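Local structure of alpha-1,6-mannanase (Bacteroides thetaiotaomicron, 4V1S) at residues A[143-148]-A[172-177]; A[226-231]-A[275-280]. The protein probably hydrolyses alpha-1,6-mannan in the manner of endo-acting family 76 glycoside hydrolases, in a gut bacterium that degrades polysaccharides. One frame throughout, in Å; residues are numbered along the deposited sequence. Where two conformers were deposited one is given.

Interaction 1: A[143-148]-A[172-177]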
loop_
_atom_site.group_PDB
_atom_site.type_symbol
_atom_site.label_atom_id
_atom_site.label_comp_id
_atom_site.label_asym_id
_atom_site.label_seq_id
_atom_site.Cartn_x
_atom_site.Cartn_y
_atom_site.Cartn_z
ATOM N N ASP A 143 -8.415 -7.627 0.434
ATOM C CA ASP A 143 -7.508 -6.496 0.538
ATOM C C ASP A 143 -6.110 -6.804 -0.009
ATOM O O ASP A 143 -5.578 -6.026 -0.794
ATOM C CB ASP A 143 -7.459 -5.877 1.944
ATOM C CG ASP A 143 -6.960 -6.833 3.010
ATOM O OD1 ASP A 143 -7.017 -8.063 2.805
ATOM O OD2 ASP A 143 -6.528 -6.358 4.090
ATOM N N GLU A 144 -5.550 -7.962 0.357
ATOM C CA GLU A 144 -4.209 -8.323 -0.104
ATOM C C GLU A 144 -4.163 -8.295 -1.635
ATOM O O GLU A 144 -3.173 -7.863 -2.230
ATOM C CB GLU A 144 -3.785 -9.708 0.395
ATOM C CG GLU A 144 -3.502 -9.748 1.873
ATOM C CD GLU A 144 -3.149 -11.128 2.401
ATOM O OE1 GLU A 144 -3.310 -12.129 1.666
ATOM O OE2 GLU A 144 -2.756 -11.209 3.614
ATOM N N ASN A 145 -5.236 -8.775 -2.259
ATOM C CA ASN A 145 -5.308 -8.766 -3.715
ATOM C C ASN A 145 -5.311 -7.362 -4.310
ATOM O O ASN A 145 -4.714 -7.143 -5.366
ATOM C CB ASN A 145 -6.465 -9.649 -4.245
ATOM C CG ASN A 145 -6.033 -11.106 -4.313
ATOM O OD1 ASN A 145 -5.586 -11.575 -5.345
ATOM N ND2 ASN A 145 -6.058 -11.787 -3.173
ATOM N N GLY A 146 -5.970 -6.423 -3.634
ATOM C CA GLY A 146 -5.983 -5.021 -4.050
ATOM C C GLY A 146 -4.665 -4.311 -3.866
ATOM O O GLY A 146 -4.190 -3.619 -4.761
ATOM N N TRP A 147 -4.026 -4.523 -2.716
ATOM C CA TRP A 147 -2.689 -4.007 -2.527
ATOM C C TRP A 147 -1.754 -4.461 -3.614
ATOM O O TRP A 147 -0.919 -3.701 -4.112
ATOM C CB TRP A 147 -2.112 -4.517 -1.198
ATOM C CG TRP A 147 -2.515 -3.903 0.139
ATOM C CD1 TRP A 147 -3.645 -4.156 0.892
ATOM C CD2 TRP A 147 -1.695 -3.051 0.940
ATOM N NE1 TRP A 147 -3.576 -3.490 2.093
ATOM C CE2 TRP A 147 -2.386 -2.818 2.161
ATOM C CE3 TRP A 147 -0.432 -2.468 0.756
ATOM C CZ2 TRP A 147 -1.846 -2.033 3.199
ATOM C CZ3 TRP A 147 0.086 -1.671 1.776
ATOM C CH2 TRP A 147 -0.617 -1.475 2.986
ATOM N N THR A 148 -1.891 -5.742 -3.986
ATOM C CA THR A 148 -1.001 -6.346 -4.983
ATOM C C THR A 148 -1.321 -5.803 -6.379
ATOM O O THR A 148 -0.410 -5.418 -7.117
ATOM C CB THR A 148 -1.099 -7.879 -4.964
ATOM O OG1 THR A 148 -0.764 -8.347 -3.648
ATOM C CG2 THR A 148 -0.193 -8.506 -5.969
ATOM N N LEU A 172 -7.282 -7.898 -9.196
ATOM C CA LEU A 172 -8.407 -6.968 -9.047
ATOM C C LEU A 172 -9.733 -7.723 -9.241
ATOM O O LEU A 172 -10.695 -7.484 -8.504
ATOM C CB LEU A 172 -8.288 -5.773 -9.964
ATOM C CG LEU A 172 -9.452 -4.777 -9.841
ATOM C CD1 LEU A 172 -9.677 -4.347 -8.384
ATOM C CD2 LEU A 172 -9.230 -3.575 -10.737
ATOM N N ALA A 173 -9.795 -8.649 -10.197
ATOM C CA ALA A 173 -11.026 -9.434 -10.375
ATOM C C ALA A 173 -11.337 -10.221 -9.104
ATOM O O ALA A 173 -12.512 -10.373 -8.689
ATOM C CB ALA A 173 -10.904 -10.362 -11.546
ATOM N N PHE A 174 -10.294 -10.702 -8.448
ATOM C CA PHE A 174 -10.512 -11.362 -7.192
ATOM C C PHE A 174 -11.103 -10.416 -6.167
ATOM O O PHE A 174 -12.096 -10.739 -5.505
ATOM C CB PHE A 174 -9.269 -12.070 -6.660
ATOM C CG PHE A 174 -9.549 -12.867 -5.408
ATOM C CD1 PHE A 174 -10.236 -14.056 -5.488
ATOM C CD2 PHE A 174 -9.269 -12.361 -4.155
ATOM C CE1 PHE A 174 -10.580 -14.751 -4.337
ATOM C CE2 PHE A 174 -9.599 -13.047 -3.011
ATOM C CZ PHE A 174 -10.253 -14.251 -3.099
ATOM N N SER A 175 -10.489 -9.261 -5.997
ATOM C CA SER A 175 -11.016 -8.273 -5.022
ATOM C C SER A 175 -12.488 -7.939 -5.346
ATOM O O SER A 175 -13.341 -7.819 -4.452
ATOM C CB SER A 175 -10.175 -7.005 -5.013
ATOM O OG SER A 175 -8.851 -7.248 -4.593
ATOM N N LEU A 176 -12.776 -7.747 -6.634
ATOM C CA LEU A 176 -14.142 -7.376 -7.017
ATOM C C LEU A 176 -15.157 -8.504 -6.794
ATOM O O LEU A 176 -16.373 -8.235 -6.631
ATOM C CB LEU A 176 -14.195 -6.908 -8.479
ATOM C CG LEU A 176 -13.615 -5.527 -8.726
ATOM C CD1 LEU A 176 -13.379 -5.320 -10.219
ATOM C CD2 LEU A 176 -14.468 -4.393 -8.161
ATOM N N SER A 177 -14.667 -9.749 -6.709
ATOM C CA SER A 177 -15.554 -10.872 -6.458
ATOM C C SER A 177 -15.978 -10.854 -4.974
ATOM O O SER A 177 -16.911 -11.568 -4.588
ATOM C CB SER A 177 -14.909 -12.224 -6.787
ATOM O OG SER A 177 -13.935 -12.644 -5.819
#
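Asn145 lays its amide obliquely against the ring of Phe174, and this van der Waals contact carries much of the meeting between helices 142-159 and 162-177. Asn145 ND2 lies 3.4 Å from Phe174 CD2 and Asn145 CG 3.5 Å from the same carbon, with the amide and ring planes 48° apart. Phe174 holds CG anti to its backbone N (chi1 -175°), which swings the ring beside the amide; the ring itself stacks with Tyr142.

The polar bonds all go to backbone groups, two at the start of helix 142-159 and one on strand 124-127. Asn145 OD1 accepts from Tyr127 N of that strand, while ND2 donates to Phe141 O, so a primary amide suits this buried place, offering both an acceptor and a donor. Ser175 OG bonds to Tyr142 O; it also sits 3.1 Å from Gly146 N, but at an angle too poor for a bond.

Close backbone packing completes the contact. The axes approach to 8.0 Å at 147°, broadly antiparallel, as in the helical hairpins of an alpha/alpha barrel. Gly146 presents no side chain to Ser175, whose small hydroxymethyl also touches Asn145 CB.

A leucine here in place of Asn145 would probably leave Tyr127 N without its acceptor and take from Phe141 O the amide donor. A close approach of small and polar residues, with one aromatic ring, is thus combined with a hydrogen bond to the neighbouring strand.

Interaction 2: A[226-231]-A[275-280]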
loop_
_atom_site.group_PDB
_atom_site.type_symbol
_atom_site.label_atom_id
_atom_site.label_comp_id
_atom_site.label_asym_id
_atom_site.label_seq_id
_atom_site.Cartn_x
_atom_site.Cartn_y
_atom_site.Cartn_z
ATOM N N ASP A 226 -16.872 2.751 -13.117
ATOM C CA ASP A 226 -18.184 2.557 -12.507
ATOM C C ASP A 226 -18.091 1.766 -11.204
ATOM O O ASP A 226 -18.813 2.062 -10.260
ATOM C CB ASP A 226 -19.144 1.871 -13.482
ATOM C CG ASP A 226 -19.528 2.766 -14.660
ATOM O OD1 ASP A 226 -19.468 4.025 -14.547
ATOM O OD2 ASP A 226 -19.902 2.196 -15.698
ATOM N N ALA A 227 -17.177 0.790 -11.146
ATOM C CA ALA A 227 -16.955 0.036 -9.924
ATOM C C ALA A 227 -16.407 0.949 -8.821
ATOM O O ALA A 227 -16.890 0.896 -7.706
ATOM C CB ALA A 227 -16.029 -1.140 -10.173
ATOM N N ALA A 228 -15.415 1.783 -9.141
ATOM C CA ALA A 228 -14.849 2.692 -8.159
ATOM C C ALA A 228 -15.931 3.613 -7.581
ATOM O O ALA A 228 -16.006 3.833 -6.363
ATOM C CB ALA A 228 -13.714 3.507 -8.755
ATOM N N ILE A 229 -16.790 4.130 -8.447
ATOM C CA ILE A 229 -17.862 5.049 -8.025
ATOM C C ILE A 229 -18.859 4.346 -7.119
ATOM O O ILE A 229 -19.248 4.871 -6.078
ATOM C CB ILE A 229 -18.561 5.672 -9.254
ATOM C CG1 ILE A 229 -17.597 6.643 -9.960
ATOM C CG2 ILE A 229 -19.837 6.401 -8.857
ATOM C CD1 ILE A 229 -18.068 7.099 -11.335
ATOM N N ARG A 230 -19.261 3.143 -7.519
ATOM C CA ARG A 230 -20.208 2.362 -6.761
ATOM C C ARG A 230 -19.667 2.022 -5.366
ATOM O O ARG A 230 -20.355 2.202 -4.356
ATOM C CB ARG A 230 -20.559 1.088 -7.546
ATOM C CG ARG A 230 -21.536 0.172 -6.863
ATOM C CD ARG A 230 -21.827 -1.067 -7.707
ATOM N NE ARG A 230 -20.631 -1.891 -7.896
ATOM C CZ ARG A 230 -19.965 -2.093 -9.033
ATOM N NH1 ARG A 230 -20.350 -1.550 -10.186
ATOM N NH2 ARG A 230 -18.884 -2.877 -9.018
ATOM N N ILE A 231 -18.443 1.489 -5.323
ATOM C CA ILE A 231 -17.825 1.140 -4.057
ATOM C C ILE A 231 -17.602 2.398 -3.207
ATOM O O ILE A 231 -17.843 2.392 -2.000
ATOM C CB ILE A 231 -16.505 0.388 -4.295
ATOM C CG1 ILE A 231 -16.795 -0.979 -4.952
ATOM C CG2 ILE A 231 -15.734 0.239 -2.992
ATOM C CD1 ILE A 231 -15.575 -1.586 -5.615
ATOM N N LEU A 275 -8.278 11.178 -5.546
ATOM C CA LEU A 275 -7.505 12.019 -6.467
ATOM C C LEU A 275 -7.587 11.475 -7.877
ATOM O O LEU A 275 -7.681 12.252 -8.831
ATOM C CB LEU A 275 -6.052 12.192 -5.984
ATOM C CG LEU A 275 -5.915 13.005 -4.681
ATOM C CD1 LEU A 275 -4.477 12.972 -4.233
ATOM C CD2 LEU A 275 -6.392 14.447 -4.842
ATOM N N LYS A 276 -7.548 10.153 -8.048
ATOM C CA LYS A 276 -7.705 9.578 -9.393
ATOM C C LYS A 276 -9.120 9.766 -9.920
ATOM O O LYS A 276 -9.312 10.010 -11.112
ATOM C CB LYS A 276 -7.307 8.107 -9.451
ATOM C CG LYS A 276 -5.836 7.901 -9.134
ATOM C CD LYS A 276 -5.297 6.576 -9.630
ATOM C CE LYS A 276 -4.923 6.645 -11.110
ATOM N NZ LYS A 276 -3.717 7.506 -11.311
ATOM N N MET A 277 -10.110 9.667 -9.030
ATOM C CA MET A 277 -11.502 9.859 -9.445
ATOM C C MET A 277 -11.728 11.292 -9.876
ATOM O O MET A 277 -12.451 11.538 -10.839
ATOM C CB MET A 277 -12.466 9.455 -8.342
ATOM C CG MET A 277 -12.366 7.962 -8.031
ATOM S SD MET A 277 -13.288 7.398 -6.618
ATOM C CE MET A 277 -14.923 7.279 -7.377
ATOM N N TYR A 278 -11.068 12.226 -9.201
ATOM C CA TYR A 278 -11.094 13.617 -9.617
ATOM C C TYR A 278 -10.538 13.803 -11.021
ATOM O O TYR A 278 -11.163 14.460 -11.861
ATOM C CB TYR A 278 -10.302 14.474 -8.635
ATOM C CG TYR A 278 -10.142 15.903 -9.089
ATOM C CD1 TYR A 278 -11.254 16.700 -9.342
ATOM C CD2 TYR A 278 -8.878 16.459 -9.253
ATOM C CE1 TYR A 278 -11.111 18.012 -9.759
ATOM C CE2 TYR A 278 -8.730 17.770 -9.651
ATOM C CZ TYR A 278 -9.848 18.537 -9.913
ATOM O OH TYR A 278 -9.692 19.843 -10.302
ATOM N N GLN A 279 -9.376 13.226 -11.291
ATOM C CA GLN A 279 -8.784 13.336 -12.637
ATOM C C GLN A 279 -9.684 12.716 -13.713
ATOM O O GLN A 279 -9.805 13.267 -14.818
ATOM C CB GLN A 279 -7.397 12.685 -12.668
ATOM C CG GLN A 279 -6.369 13.399 -11.797
ATOM C CD GLN A 279 -6.170 14.889 -12.124
ATOM O OE1 GLN A 279 -5.809 15.697 -11.249
ATOM N NE2 GLN A 279 -6.388 15.264 -13.378
ATOM N N ALA A 280 -10.336 11.605 -13.390
ATOM C CA ALA A 280 -11.181 10.896 -14.353
ATOM C C ALA A 280 -12.509 11.604 -14.652
ATOM O O ALA A 280 -12.984 11.588 -15.796
ATOM C CB ALA A 280 -11.447 9.477 -13.877
#
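Met277 reaches from helix 264-281 across to Ala228 and Ile229 on helix 222-239, and its chain is the bridge between two backbones that stay well apart: Ala228 CA and Met277 CA, the nearest pair, are 8.0 Å from each other. CB leaves the helix in the direction of the other segment but makes no close approach to it. CG, set anti to the carbonyl carbon (chi1 -64°), carries the chain onward, still short of contact. Met277 SD comes nearer, 4.5 Å from Ala228 CB, and here the chain bends (chi3 80°), turning the terminal methyl onto the backbone of helix 222-239.

CE does the touching. Met277 CE rests 3.7 Å from Ile229 CA and 3.8 Å from Ile229 CG1, the two chains crossing at a slant, while Ala228 CB lies 4.2 Å from Met277 CE. Ala228 O is 3.8 Å from Met277 CE, a van der Waals neighbour.

Each residue type fits its task. Methionine is long and unbranched enough to span the gap, alanine is small enough to let the methyl come down to the main chain, and isoleucine flanks it with CG1. Tyr286 of helix 284-301 packs on Met277, which thus touches two other helices; Ala228 in turn meets Met213 of helix 202-219. With a single methyl group making the closest contacts and only apolar surfaces paired between the side chains, the join depends on shape and dispersion, and has little of the directional strictness that polar bonds would impose.

Interaction 1 and interaction 2 follow one another along the chain, and their centres lie 16 Å apart. They meet through Leu176, whose CD2 is 3.9 Å from Ile231 CD1 and 4.1 Å from Ala227 CB, so helix 162-177 packs directly on helix 222-239. Helix 202-219 borders both contacts: Leu172, Ser175 and Leu176 touch it from the first, Ala228 and Ile231 from the second. Their places differ. Asp143 and Trp147 take no part in interaction 1; Asp143 OD2 and Trp147 NE1 hydrogen-bond a glycerol, probably from the crystallisation liquor, whose hydroxyls may mimic those of a sugar. The centre of interaction 2 lies about 18 Å from the chain centre, that of interaction 1 about 12 Å.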